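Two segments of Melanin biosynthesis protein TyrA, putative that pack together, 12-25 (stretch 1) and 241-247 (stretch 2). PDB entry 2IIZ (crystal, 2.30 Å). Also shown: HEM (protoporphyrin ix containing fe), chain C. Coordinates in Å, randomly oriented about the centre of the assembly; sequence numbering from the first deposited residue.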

# COMPACT_ATOMS: atom_id res chain seq x y z
N LEU A 12 -10.78 21.07 2.77
CA LEU A 12 -11.74 20.19 3.40
C LEU A 12 -11.10 19.02 4.12
O LEU A 12 -11.71 18.44 5.02
CB LEU A 12 -12.75 19.68 2.37
CG LEU A 12 -13.57 20.74 1.65
CD1 LEU A 12 -14.54 20.10 0.68
CD2 LEU A 12 -14.32 21.60 2.66
N GLY A 13 -9.87 18.67 3.74
CA GLY A 13 -9.22 17.47 4.31
C GLY A 13 -8.59 17.73 5.66
O GLY A 13 -8.13 16.81 6.31
N VAL A 14 -8.55 18.98 6.10
CA VAL A 14 -7.84 19.33 7.33
C VAL A 14 -8.58 18.81 8.53
O VAL A 14 -7.96 18.23 9.44
CB VAL A 14 -7.68 20.84 7.52
CG1 VAL A 14 -6.97 21.13 8.84
CG2 VAL A 14 -6.87 21.44 6.36
N CYS A 15 -9.89 19.05 8.53
CA CYS A 15 -10.78 18.64 9.62
C CYS A 15 -11.62 17.40 9.30
O CYS A 15 -12.50 17.03 10.07
CB CYS A 15 -11.72 19.78 9.98
SG CYS A 15 -10.95 21.26 10.61
N ALA A 16 -11.35 16.75 8.17
CA ALA A 16 -12.22 15.66 7.74
C ALA A 16 -12.31 14.58 8.80
O ALA A 16 -11.34 14.33 9.53
CB ALA A 16 -11.72 15.06 6.43
N GLU A 17 -13.47 13.95 8.88
CA GLU A 17 -13.62 12.73 9.67
C GLU A 17 -12.73 11.63 9.07
O GLU A 17 -12.25 11.73 7.93
CB GLU A 17 -15.08 12.26 9.70
CG GLU A 17 -16.05 13.19 10.42
CD GLU A 17 -15.72 13.36 11.91
OE1 GLU A 17 -15.10 12.43 12.48
OE2 GLU A 17 -16.08 14.42 12.50
N GLY A 18 -12.51 10.57 9.85
CA GLY A 18 -11.59 9.48 9.45
C GLY A 18 -11.97 8.76 8.17
O GLY A 18 -13.13 8.85 7.76
N ASN A 19 -10.99 8.06 7.57
CA ASN A 19 -11.17 7.29 6.32
C ASN A 19 -10.42 5.98 6.35
O ASN A 19 -9.47 5.83 7.11
CB ASN A 19 -10.64 8.04 5.09
CG ASN A 19 -11.45 9.30 4.78
OD1 ASN A 19 -11.28 10.32 5.43
ND2 ASN A 19 -12.32 9.21 3.80
N LEU A 20 -10.84 5.05 5.51
CA LEU A 20 -10.16 3.76 5.44
C LEU A 20 -8.74 3.81 4.86
O LEU A 20 -7.93 2.93 5.15
CB LEU A 20 -10.99 2.75 4.63
CG LEU A 20 -12.39 2.46 5.17
CD1 LEU A 20 -13.20 1.52 4.24
CD2 LEU A 20 -12.32 1.88 6.55
N HIS A 21 -8.43 4.82 4.05
CA HIS A 21 -7.13 4.87 3.35
C HIS A 21 -6.65 6.30 3.14
O HIS A 21 -7.42 7.24 3.19
CB HIS A 21 -7.21 4.23 1.98
CG HIS A 21 -7.64 2.79 1.96
ND1 HIS A 21 -6.85 1.76 2.41
CD2 HIS A 21 -8.78 2.21 1.50
CE1 HIS A 21 -7.48 0.61 2.24
NE2 HIS A 21 -8.65 0.85 1.69
N SER A 22 -5.35 6.43 2.89
CA SER A 22 -4.73 7.73 2.68
C SER A 22 -3.39 7.60 1.95
O SER A 22 -2.75 6.55 1.97
CB SER A 22 -4.45 8.37 4.03
OG SER A 22 -3.49 7.60 4.71
N VAL A 23 -2.99 8.71 1.31
CA VAL A 23 -1.67 8.82 0.66
C VAL A 23 -0.99 10.12 1.12
O VAL A 23 -1.63 11.18 1.26
CB VAL A 23 -1.81 8.85 -0.84
CG1 VAL A 23 -0.45 8.91 -1.53
CG2 VAL A 23 -2.57 7.60 -1.31
N TYR A 24 0.31 9.99 1.36
CA TYR A 24 1.11 11.08 1.89
C TYR A 24 2.32 11.30 0.95
O TYR A 24 3.17 10.42 0.76
CB TYR A 24 1.58 10.75 3.31
CG TYR A 24 0.51 10.28 4.27
CD1 TYR A 24 -0.50 11.14 4.71
CD2 TYR A 24 0.49 8.98 4.75
CE1 TYR A 24 -1.49 10.70 5.61
CE2 TYR A 24 -0.49 8.53 5.63
CZ TYR A 24 -1.46 9.39 6.06
OH TYR A 24 -2.41 8.93 6.93
N LEU A 25 2.37 12.50 0.37
CA LEU A 25 3.35 12.80 -0.66
C LEU A 25 4.09 14.05 -0.29
O LEU A 25 3.49 15.11 -0.06
CB LEU A 25 2.68 13.02 -2.01
CG LEU A 25 1.77 11.91 -2.50
CD1 LEU A 25 1.12 12.32 -3.83
CD2 LEU A 25 2.55 10.62 -2.66
N ILE A 241 -5.21 19.70 20.12
CA ILE A 241 -4.91 19.62 18.70
C ILE A 241 -5.91 18.68 18.04
O ILE A 241 -6.58 17.88 18.72
CB ILE A 241 -3.48 19.11 18.42
CG1 ILE A 241 -3.22 17.78 19.12
CG2 ILE A 241 -2.44 20.14 18.84
CD1 ILE A 241 -2.25 16.90 18.36
N LEU A 242 -6.01 18.76 16.71
CA LEU A 242 -6.82 17.81 15.98
C LEU A 242 -5.89 16.91 15.20
O LEU A 242 -5.27 17.30 14.23
CB LEU A 242 -7.81 18.51 15.04
CG LEU A 242 -8.61 17.54 14.16
CD1 LEU A 242 -9.74 16.86 14.94
CD2 LEU A 242 -9.14 18.24 12.94
N ARG A 243 -5.80 15.67 15.64
CA ARG A 243 -4.92 14.72 14.98
C ARG A 243 -5.63 14.05 13.85
O ARG A 243 -6.84 13.81 13.92
CB ARG A 243 -4.49 13.64 15.95
CG ARG A 243 -3.56 14.10 17.01
CD ARG A 243 -3.56 13.08 18.13
NE ARG A 243 -4.80 13.16 18.91
CZ ARG A 243 -5.39 12.15 19.53
NH1 ARG A 243 -4.89 10.92 19.47
NH2 ARG A 243 -6.50 12.39 20.20
N GLN A 244 -4.87 13.74 12.81
CA GLN A 244 -5.39 13.09 11.63
C GLN A 244 -4.53 11.88 11.30
O GLN A 244 -4.44 11.53 10.13
CB GLN A 244 -5.35 14.06 10.46
CG GLN A 244 -6.37 15.20 10.53
CD GLN A 244 -7.80 14.78 10.24
OE1 GLN A 244 -8.09 13.59 10.06
NE2 GLN A 244 -8.72 15.75 10.19
N SER A 245 -3.90 11.26 12.31
CA SER A 245 -2.90 10.21 12.08
C SER A 245 -3.52 8.92 11.63
O SER A 245 -4.70 8.67 11.90
CB SER A 245 -2.14 9.90 13.35
OG SER A 245 -1.88 11.06 14.08
N MSE A 246 -2.73 8.08 10.97
CA MSE A 246 -3.16 6.75 10.56
C MSE A 246 -2.00 5.76 10.61
O MSE A 246 -0.86 6.17 10.48
CB MSE A 246 -3.69 6.81 9.15
CG MSE A 246 -4.87 7.75 9.05
SE MSE A 246 -5.90 7.64 7.48
CE MSE A 246 -6.39 5.76 7.55
N PRO A 247 -2.29 4.45 10.81
CA PRO A 247 -1.23 3.45 10.64
C PRO A 247 -0.67 3.52 9.24
O PRO A 247 -1.37 4.00 8.35
CB PRO A 247 -1.98 2.11 10.83
CG PRO A 247 -3.14 2.46 11.68
CD PRO A 247 -3.56 3.82 11.21
CHA HEM C . -4.03 10.22 22.77
CHB HEM C . -1.45 6.90 20.41
CHC HEM C . 1.84 10.17 19.26
CHD HEM C . -0.95 13.59 21.12
C1A HEM C . -3.60 9.02 22.26
C2A HEM C . -4.25 7.74 22.45
C3A HEM C . -3.52 6.83 21.79
C4A HEM C . -2.41 7.51 21.16
CMA HEM C . -3.78 5.32 21.68
CAA HEM C . -5.54 7.51 23.28
CBA HEM C . -6.81 7.63 22.41
CGA HEM C . -7.15 9.08 22.13
O1A HEM C . -6.95 9.55 20.98
O2A HEM C . -7.63 9.77 23.07
C1B HEM C . -0.34 7.50 19.91
C2B HEM C . 0.71 6.81 19.18
C3B HEM C . 1.63 7.73 18.87
C4B HEM C . 1.18 9.00 19.38
CMB HEM C . 0.69 5.30 18.88
CAB HEM C . 2.95 7.57 18.10
CBB HEM C . 3.68 6.47 18.21
C1C HEM C . 1.37 11.37 19.69
C2C HEM C . 2.09 12.61 19.58
C3C HEM C . 1.32 13.57 20.09
C4C HEM C . 0.09 12.94 20.54
CMC HEM C . 3.50 12.70 18.96
CAC HEM C . 1.62 15.07 20.22
CBC HEM C . 2.76 15.66 19.84
C1D HEM C . -2.04 13.01 21.71
C2D HEM C . -3.13 13.75 22.31
C3D HEM C . -4.09 12.69 22.83
C4D HEM C . -3.48 11.43 22.48
CMD HEM C . -3.26 15.28 22.41
CAD HEM C . -5.42 12.90 23.57
CBD HEM C . -5.14 12.79 25.06
CGD HEM C . -6.30 13.26 25.90
O1D HEM C . -7.01 12.39 26.49
O2D HEM C . -6.51 14.50 25.97
NA HEM C . -2.48 8.85 21.46
NB HEM C . -0.03 8.84 20.02
NC HEM C . 0.15 11.59 20.28
ND HEM C . -2.28 11.66 21.83
FE HEM C . -1.06 10.17 21.06

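Stretch 1 begins with helical backbone angles at Leu-12 to Val-14, runs through a loop and enters a strand at His-21. Stretch 2 has a strand at Leu-242 and Arg-243, and another that begins at Met-246 and continues beyond Pro-247; Gln-244 and Ser-245, between them, are not in a strand. The backbones stay well apart, 7.5 Å between Cys-15 CA and Leu-242 CA and 8.1 Å between Ser-22 CA and Met-246 CA, so side chains bridge the gap, burying 382 Å² in all.

Leu-242, Gln-244 and Met-246 point toward stretch 1, while Arg-243 points away and donates from NH1 and NH2 to heme O1A (2.9 and 3.0 Å). Gln-244, with chi1 and chi2 both m, provides the polar link: its NE2 donates to Val-14 O (2.7 Å) and Ala-16 O (3.1 Å). An amide nitrogen carries two hydrogens, which suits it to two carbonyls of a loop; OE1 is satisfied elsewhere in the structure. Beside it, Leu-242 CD2 packs 3.7 Å from Cys-15 CA and 4.2 Å from Cys-15 SG, so a branched apolar side chain fits a place where it meets sulfur and carbon.

Met-246, a selenomethionine, is the residue most covered by the other stretch (100 Å²). Its long, unbranched chain reaches Asn-19 O with CE (3.1 Å), and SE lies 3.7 Å from Ser-22 OG. Tyr-24 extends its OH to within 3.3 Å of Met-246 CB, and that hydroxyl accepts a hydrogen bond from Ser-22 OG (2.8 Å), which gives Ser-22 OG a partner for its proton beside the buried selenomethionine.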